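Local atomic coordinates of group 3 allergen SMIPP-S Yv6023A04 (Sarcoptes scabiei type hominis, PDB entry 3H7O), a protein that is an inactivated paralogue of the trypsin-like serine proteases that has probably lost the peptidase activity of that family. Residues 124-129 with 145-150; 167-172 with 209-214. The protein carries 3 engineered substitutions. All blocks are in the same frame, centred on the assembly; numbering follows the deposited sequence.

Contact 1: residues 124-129 with 145-150; sequences VLVSGY and AQLTVV. Engineered in segment 145-150: Q146 (natural residue Asn).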
ATOM      1  N   VAL A 124      -3.381 -13.791   1.592  1.00 28.01           N
ATOM      2  CA  VAL A 124      -3.664 -12.358   1.643  1.00 26.99           C
ATOM      3  C   VAL A 124      -3.808 -11.826   0.221  1.00 27.36           C
ATOM      4  O   VAL A 124      -3.128 -12.293  -0.698  1.00 28.59           O
ATOM      5  CB  VAL A 124      -2.586 -11.547   2.422  1.00 27.41           C
ATOM      6  CG1 VAL A 124      -2.640 -11.867   3.917  1.00 27.58           C
ATOM      7  CG2 VAL A 124      -1.185 -11.782   1.854  1.00 27.45           C
ATOM      8  N   LEU A 125      -4.707 -10.865   0.042  1.00 25.89           N
ATOM      9  CA  LEU A 125      -4.976 -10.303  -1.272  1.00 25.92           C
ATOM     10  C   LEU A 125      -4.335  -8.928  -1.367  1.00 25.47           C
ATOM     11  O   LEU A 125      -4.726  -7.998  -0.658  1.00 26.37           O
ATOM     12  CB  LEU A 125      -6.493 -10.228  -1.529  1.00 25.30           C
ATOM     13  CG  LEU A 125      -7.018  -9.658  -2.860  1.00 28.64           C
ATOM     14  CD1 LEU A 125      -6.727 -10.591  -4.031  1.00 27.96           C
ATOM     15  CD2 LEU A 125      -8.520  -9.383  -2.775  1.00 27.19           C
ATOM     16  N   VAL A 126      -3.332  -8.813  -2.233  1.00 24.81           N
ATOM     17  CA  VAL A 126      -2.672  -7.538  -2.484  1.00 25.81           C
ATOM     18  C   VAL A 126      -3.268  -6.945  -3.762  1.00 26.04           C
ATOM     19  O   VAL A 126      -3.532  -7.674  -4.711  1.00 25.51           O
ATOM     20  CB  VAL A 126      -1.121  -7.700  -2.581  1.00 26.24           C
ATOM     21  CG1 VAL A 126      -0.715  -8.650  -3.709  1.00 27.16           C
ATOM     22  CG2 VAL A 126      -0.428  -6.343  -2.728  1.00 26.70           C
ATOM     23  N   SER A 127      -3.513  -5.637  -3.766  1.00 26.10           N
ATOM     24  CA  SER A 127      -4.010  -4.960  -4.965  1.00 26.77           C
ATOM     25  C   SER A 127      -3.272  -3.644  -5.199  1.00 26.69           C
ATOM     26  O   SER A 127      -2.840  -2.981  -4.250  1.00 26.60           O
ATOM     27  CB  SER A 127      -5.522  -4.724  -4.878  1.00 26.58           C
ATOM     28  OG  SER A 127      -5.841  -3.887  -3.776  1.00 26.78           O
ATOM     29  N   GLY A 128      -3.129  -3.274  -6.468  1.00 27.15           N
ATOM     30  CA  GLY A 128      -2.399  -2.071  -6.842  1.00 26.18           C
ATOM     31  C   GLY A 128      -2.055  -2.029  -8.318  1.00 27.25           C
ATOM     32  O   GLY A 128      -2.565  -2.824  -9.110  1.00 25.84           O
ATOM     33  N   TYR A 129      -1.153  -1.114  -8.671  1.00 27.71           N
ATOM     34  CA  TYR A 129      -0.979  -0.681 -10.055  1.00 28.64           C
ATOM     35  C   TYR A 129       0.422  -0.889 -10.617  1.00 28.53           C
ATOM     36  O   TYR A 129       0.639  -0.709 -11.813  1.00 28.97           O
ATOM     37  CB  TYR A 129      -1.379   0.795 -10.182  1.00 28.22           C
ATOM     38  CG  TYR A 129      -2.806   1.063  -9.758  1.00 27.60           C
ATOM     39  CD1 TYR A 129      -3.860   0.880 -10.651  1.00 26.94           C
ATOM     40  CD2 TYR A 129      -3.104   1.490  -8.459  1.00 24.65           C
ATOM     41  CE1 TYR A 129      -5.177   1.119 -10.269  1.00 26.90           C
ATOM     42  CE2 TYR A 129      -4.422   1.740  -8.067  1.00 24.21           C
ATOM     43  CZ  TYR A 129      -5.450   1.547  -8.980  1.00 25.77           C
ATOM     44  OH  TYR A 129      -6.751   1.776  -8.612  1.00 27.78           O
ATOM     45  N   ALA A 145      -3.541 -10.011  -6.458  1.00 27.67           N
ATOM     46  CA  ALA A 145      -2.939 -11.341  -6.351  1.00 27.56           C
ATOM     47  C   ALA A 145      -3.134 -11.911  -4.956  1.00 27.36           C
ATOM     48  O   ALA A 145      -2.992 -11.197  -3.960  1.00 27.02           O
ATOM     49  CB  ALA A 145      -1.452 -11.279  -6.688  1.00 27.37           C
ATOM     50  N   GLN A 146      -3.459 -13.199  -4.894  1.00 28.49           N
ATOM     51  CA  GLN A 146      -3.543 -13.918  -3.634  1.00 29.16           C
ATOM     52  C   GLN A 146      -2.168 -14.489  -3.321  1.00 28.83           C
ATOM     53  O   GLN A 146      -1.673 -15.354  -4.045  1.00 29.52           O
ATOM     54  CB  GLN A 146      -4.573 -15.051  -3.719  1.00 30.32           C
ATOM     55  CG  GLN A 146      -6.023 -14.595  -3.894  1.00 34.11           C
ATOM     56  CD  GLN A 146      -6.656 -14.063  -2.613  1.00 37.62           C
ATOM     57  OE1 GLN A 146      -6.028 -14.023  -1.553  1.00 40.28           O
ATOM     58  NE2 GLN A 146      -7.912 -13.645  -2.713  1.00 39.60           N
ATOM     59  N   LEU A 147      -1.542 -13.989  -2.260  1.00 27.92           N
ATOM     60  CA  LEU A 147      -0.241 -14.497  -1.840  1.00 27.69           C
ATOM     61  C   LEU A 147      -0.385 -15.346  -0.584  1.00 26.92           C
ATOM     62  O   LEU A 147      -1.278 -15.114   0.232  1.00 27.78           O
ATOM     63  CB  LEU A 147       0.759 -13.357  -1.598  1.00 27.07           C
ATOM     64  CG  LEU A 147       0.963 -12.236  -2.631  1.00 28.36           C
ATOM     65  CD1 LEU A 147       2.153 -11.369  -2.245  1.00 32.27           C
ATOM     66  CD2 LEU A 147       1.146 -12.771  -4.044  1.00 29.35           C
ATOM     67  N   THR A 148       0.505 -16.317  -0.432  1.00 26.75           N
ATOM     68  CA  THR A 148       0.508 -17.191   0.735  1.00 27.06           C
ATOM     69  C   THR A 148       1.520 -16.676   1.753  1.00 27.02           C
ATOM     70  O   THR A 148       2.705 -16.517   1.436  1.00 28.23           O
ATOM     71  CB  THR A 148       0.857 -18.641   0.344  1.00 26.20           C
ATOM     72  OG1 THR A 148       0.038 -19.054  -0.755  1.00 27.66           O
ATOM     73  CG2 THR A 148       0.638 -19.591   1.519  1.00 26.85           C
ATOM     74  N   VAL A 149       1.044 -16.421   2.971  1.00 25.72           N
ATOM     75  CA  VAL A 149       1.901 -15.996   4.073  1.00 26.79           C
ATOM     76  C   VAL A 149       2.937 -17.076   4.387  1.00 27.50           C
ATOM     77  O   VAL A 149       2.591 -18.240   4.588  1.00 27.57           O
ATOM     78  CB  VAL A 149       1.079 -15.652   5.345  1.00 26.80           C
ATOM     79  CG1 VAL A 149       1.999 -15.263   6.504  1.00 26.01           C
ATOM     80  CG2 VAL A 149       0.078 -14.536   5.048  1.00 27.37           C
ATOM     81  N   VAL A 150       4.206 -16.675   4.415  1.00 28.14           N
ATOM     82  CA  VAL A 150       5.309 -17.589   4.712  1.00 29.38           C
ATOM     83  C   VAL A 150       5.948 -17.274   6.071  1.00 30.03           C
ATOM     84  O   VAL A 150       5.670 -16.232   6.665  1.00 30.00           O
ATOM     85  CB  VAL A 150       6.373 -17.611   3.576  1.00 29.56           C
ATOM     86  CG1 VAL A 150       5.749 -18.093   2.270  1.00 29.48           C
ATOM     87  CG2 VAL A 150       7.020 -16.239   3.387  1.00 28.93           C
TER
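V124 and L147 form an antiparallel hydrogen-bonded pair: V124 N reaches L147 O at 2.8 Å, and L147 N returns to V124 O at 2.8 Å. V126 and A145 form a second pair of this kind, again bonded in both directions. Between them L125 and Q146 make the non-hydrogen-bonded pair, where the two CA atoms draw in to 4.5 Å. The axes of the two short strand segments run at 137° to each other, consistent with a twisted and curled sheet.

The tight side carries V124, V126, A145 and L147. V126 places CG1 between its own backbone N and carbonyl carbon (chi1 60°), and this methyl touches both partners across the strand, with A145 CB at 4.0 Å from V126 CG1 and L147 CG at 4.1 Å from it. V124 divides its branches. CG2 lies near the L147 carbonyl, while V124 CG1 meets V149 CG2 at 4.0 Å, the two side chains crossing at about a right angle. Strands 123-128 and 143-150 belong to the curled antiparallel sheet that makes the second of the two beta-barrels of the chymotrypsin-like fold. On this face V126 and L147 touch F211, V124 and L147 touch A171, and V124 and V126 also pack on T187, all side chains from other strands of that sheet.

The opposite face, with L125 and Q146, is more open to solvent: Q146, an engineered residue, is exposed and L125 partly so. The Q146 chain bends at chi2 (-76°), which turns CD back toward L125. The side chains approach obliquely, and L125 CD1 comes to 3.5 Å from Q146 NE2, a methyl against an amide rather than a polar bond. Further along, T148 OG1 makes a weak hydrogen bond with D123 OD1, on the residue just before V124.

Contact 2: residues 167-172 with 209-214; sequences QVFCAQ and EVFTKV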
ATOM      1  N   GLN A 167       7.620  -5.640  12.934  1.00 26.60           N
ATOM      2  CA  GLN A 167       6.276  -5.248  12.534  1.00 27.50           C
ATOM      3  C   GLN A 167       5.974  -5.542  11.061  1.00 27.71           C
ATOM      4  O   GLN A 167       5.323  -4.749  10.379  1.00 28.37           O
ATOM      5  CB  GLN A 167       6.033  -3.771  12.865  1.00 27.87           C
ATOM      6  CG  GLN A 167       5.961  -3.462  14.364  1.00 30.29           C
ATOM      7  CD  GLN A 167       7.320  -3.387  15.034  1.00 34.72           C
ATOM      8  OE1 GLN A 167       8.308  -2.978  14.423  1.00 36.36           O
ATOM      9  NE2 GLN A 167       7.375  -3.777  16.303  1.00 37.41           N
ATOM     10  N   VAL A 168       6.446  -6.688  10.582  1.00 27.36           N
ATOM     11  CA  VAL A 168       6.192  -7.110   9.204  1.00 26.83           C
ATOM     12  C   VAL A 168       5.719  -8.563   9.135  1.00 26.36           C
ATOM     13  O   VAL A 168       5.851  -9.320  10.098  1.00 25.74           O
ATOM     14  CB  VAL A 168       7.437  -6.913   8.273  1.00 26.33           C
ATOM     15  CG1 VAL A 168       7.858  -5.439   8.204  1.00 29.03           C
ATOM     16  CG2 VAL A 168       8.609  -7.808   8.690  1.00 26.56           C
ATOM     17  N   PHE A 169       5.134  -8.931   7.999  1.00 25.22           N
ATOM     18  CA  PHE A 169       4.978 -10.330   7.634  1.00 25.20           C
ATOM     19  C   PHE A 169       5.367 -10.493   6.172  1.00 26.24           C
ATOM     20  O   PHE A 169       5.461  -9.508   5.421  1.00 26.41           O
ATOM     21  CB  PHE A 169       3.559 -10.863   7.912  1.00 24.82           C
ATOM     22  CG  PHE A 169       2.496 -10.292   7.013  1.00 24.92           C
ATOM     23  CD1 PHE A 169       1.801  -9.143   7.378  1.00 24.39           C
ATOM     24  CD2 PHE A 169       2.174 -10.912   5.809  1.00 27.39           C
ATOM     25  CE1 PHE A 169       0.811  -8.611   6.548  1.00 24.98           C
ATOM     26  CE2 PHE A 169       1.184 -10.387   4.969  1.00 25.16           C
ATOM     27  CZ  PHE A 169       0.502  -9.242   5.341  1.00 24.51           C
ATOM     28  N   CYS A 170       5.608 -11.735   5.776  1.00 26.65           N
ATOM     29  CA  CYS A 170       5.993 -12.028   4.404  1.00 27.10           C
ATOM     30  C   CYS A 170       4.979 -12.934   3.731  1.00 26.83           C
ATOM     31  O   CYS A 170       4.322 -13.744   4.385  1.00 27.10           O
ATOM     32  CB  CYS A 170       7.380 -12.662   4.365  1.00 28.13           C
ATOM     33  SG  CYS A 170       8.690 -11.615   5.024  1.00 31.74           S
ATOM     34  N   ALA A 171       4.863 -12.789   2.414  1.00 26.28           N
ATOM     35  CA  ALA A 171       3.952 -13.599   1.620  1.00 26.80           C
ATOM     36  C   ALA A 171       4.508 -13.765   0.208  1.00 26.97           C
ATOM     37  O   ALA A 171       5.272 -12.922  -0.271  1.00 25.52           O
ATOM     38  CB  ALA A 171       2.563 -12.971   1.593  1.00 26.13           C
ATOM     39  N   GLN A 172       4.133 -14.856  -0.451  1.00 27.64           N
ATOM     40  CA  GLN A 172       4.671 -15.163  -1.776  1.00 29.03           C
ATOM     41  C   GLN A 172       3.737 -16.051  -2.589  1.00 28.83           C
ATOM     42  O   GLN A 172       3.023 -16.889  -2.038  1.00 29.25           O
ATOM     43  CB  GLN A 172       6.051 -15.829  -1.647  1.00 28.78           C
ATOM     44  CG  GLN A 172       6.873 -15.862  -2.937  1.00 32.41           C
ATOM     45  CD  GLN A 172       8.329 -16.231  -2.704  1.00 33.08           C
ATOM     46  OE1 GLN A 172       8.689 -16.774  -1.661  1.00 32.83           O
ATOM     47  NE2 GLN A 172       9.175 -15.936  -3.683  1.00 35.45           N
ATOM     48  N   GLU A 209       7.629 -11.351  -0.803  1.00 24.81           N
ATOM     49  CA  GLU A 209       7.192  -9.975  -0.618  1.00 25.03           C
ATOM     50  C   GLU A 209       7.091  -9.672   0.874  1.00 25.56           C
ATOM     51  O   GLU A 209       6.774 -10.557   1.672  1.00 24.90           O
ATOM     52  CB  GLU A 209       5.849  -9.731  -1.318  1.00 25.33           C
ATOM     53  CG  GLU A 209       5.844 -10.035  -2.826  1.00 24.62           C
ATOM     54  CD  GLU A 209       6.800  -9.157  -3.640  1.00 27.53           C
ATOM     55  OE1 GLU A 209       7.128  -8.031  -3.202  1.00 25.75           O
ATOM     56  OE2 GLU A 209       7.211  -9.589  -4.739  1.00 27.02           O
ATOM     57  N   VAL A 210       7.372  -8.425   1.245  1.00 24.95           N
ATOM     58  CA  VAL A 210       7.289  -7.998   2.641  1.00 25.77           C
ATOM     59  C   VAL A 210       6.187  -6.965   2.809  1.00 25.63           C
ATOM     60  O   VAL A 210       6.017  -6.076   1.966  1.00 25.34           O
ATOM     61  CB  VAL A 210       8.640  -7.439   3.165  1.00 25.16           C
ATOM     62  CG1 VAL A 210       8.520  -6.966   4.630  1.00 27.24           C
ATOM     63  CG2 VAL A 210       9.722  -8.499   3.058  1.00 26.02           C
ATOM     64  N   PHE A 211       5.444  -7.097   3.901  1.00 26.13           N
ATOM     65  CA  PHE A 211       4.311  -6.232   4.196  1.00 26.36           C
ATOM     66  C   PHE A 211       4.426  -5.720   5.612  1.00 27.22           C
ATOM     67  O   PHE A 211       4.696  -6.490   6.530  1.00 26.85           O
ATOM     68  CB  PHE A 211       3.001  -7.007   4.043  1.00 27.24           C
ATOM     69  CG  PHE A 211       2.788  -7.557   2.663  1.00 26.91           C
ATOM     70  CD1 PHE A 211       2.129  -6.805   1.700  1.00 30.30           C
ATOM     71  CD2 PHE A 211       3.271  -8.819   2.318  1.00 28.39           C
ATOM     72  CE1 PHE A 211       1.945  -7.301   0.406  1.00 27.83           C
ATOM     73  CE2 PHE A 211       3.095  -9.325   1.032  1.00 25.96           C
ATOM     74  CZ  PHE A 211       2.426  -8.563   0.077  1.00 29.38           C
ATOM     75  N   THR A 212       4.232  -4.419   5.784  1.00 26.88           N
ATOM     76  CA  THR A 212       4.127  -3.835   7.111  1.00 27.05           C
ATOM     77  C   THR A 212       2.833  -4.346   7.734  1.00 27.25           C
ATOM     78  O   THR A 212       1.763  -4.250   7.128  1.00 26.85           O
ATOM     79  CB  THR A 212       4.125  -2.295   7.051  1.00 26.28           C
ATOM     80  OG1 THR A 212       5.364  -1.843   6.494  1.00 28.02           O
ATOM     81  CG2 THR A 212       3.958  -1.698   8.447  1.00 27.60           C
ATOM     82  N   LYS A 213       2.953  -4.902   8.934  1.00 27.15           N
ATOM     83  CA  LYS A 213       1.834  -5.494   9.646  1.00 28.78           C
ATOM     84  C   LYS A 213       0.944  -4.397  10.236  1.00 27.27           C
ATOM     85  O   LYS A 213       1.327  -3.719  11.190  1.00 27.47           O
ATOM     86  CB  LYS A 213       2.374  -6.432  10.730  1.00 29.31           C
ATOM     87  CG  LYS A 213       1.336  -7.254  11.473  1.00 32.49           C
ATOM     88  CD  LYS A 213       1.959  -8.490  12.127  1.00 37.61           C
ATOM     89  CE  LYS A 213       3.203  -8.159  12.952  1.00 39.53           C
ATOM     90  NZ  LYS A 213       3.354  -9.081  14.119  1.00 38.15           N
ATOM     91  N   VAL A 214      -0.239  -4.222   9.652  1.00 27.94           N
ATOM     92  CA  VAL A 214      -1.159  -3.149  10.056  1.00 27.18           C
ATOM     93  C   VAL A 214      -1.554  -3.276  11.536  1.00 27.21           C
ATOM     94  O   VAL A 214      -1.659  -2.272  12.245  1.00 27.21           O
ATOM     95  CB  VAL A 214      -2.403  -3.063   9.120  1.00 27.13           C
ATOM     96  CG1 VAL A 214      -3.412  -2.037   9.630  1.00 27.25           C
ATOM     97  CG2 VAL A 214      -1.978  -2.693   7.706  1.00 25.81           C
TER
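F169's chi1 of 69° puts CG between its backbone N and carbonyl carbon, and with it the ring on the side of F211, where F211 CB lies over one ring face, 3.8 Å from the centroid. F211, directly across the strand pair, has CG anti to its carbonyl carbon (chi1 -60°), which sends its own ring off to be slid against that of F169. The CH-pi contact of F211 CB is offset toward the rim, with F169 CZ 3.6 Å from F211 CB. The ring planes differ by only 17°, but the centroids are 5.2 Å apart and the rings barely overlap, hence F211 CB does more of the touching than ring on ring. On the same side A171 CB meets F211 CE2 at 3.7 Å.

The other side is aliphatic and sulphur. V210 CG1 packs at 3.8 Å from V168 CB, and V210 CG2 sits 3.8 Å from C170 SG, the sulphur bonded to C155 SG, which ties this strand to helix 152-159. Backbone bonds join F169 with F211 and A171 with E209 in both directions. At the far end K213 N donates a hydrogen bond to Q167 O at 2.8 Å from above the carbonyl plane, though nearly straight at the hydrogen.

In trypsin-like proteases the strand equivalent to 209-213 borders the primary specificity (S1) pocket. E209 OE1 forms a salt bridge with R203 NH1, and OE2 accepts from L178 N. The implication is a strand pair bound by apolar packing and paired amides, the charge of E209 probably balanced by R203, outside the pair, and a carboxylate probably occupying part of the region that is a substrate pocket in active relatives.

In the fold
Both contacts are antiparallel strand pairings in one sheet, and both are largely buried. Strands 143-150 and 168-172 are neighbours in it, so contact 1 continues into contact 2, with T148 O probably accepting from Q172 N at 2.9 Å. Their interior faces converge, for L147 of contact 1 also packs on E209 of contact 2. The chemistry differs with place. Between its own two strands contact 1 is aliphatic on the buried face and has an exposed amide outside; contact 2 buries more surface, 543 against 389 Å², and uses aromatic rings on one face and a disulfide sulphur on the other. It also carries E209, whose carboxylate pairs with R203, and K213.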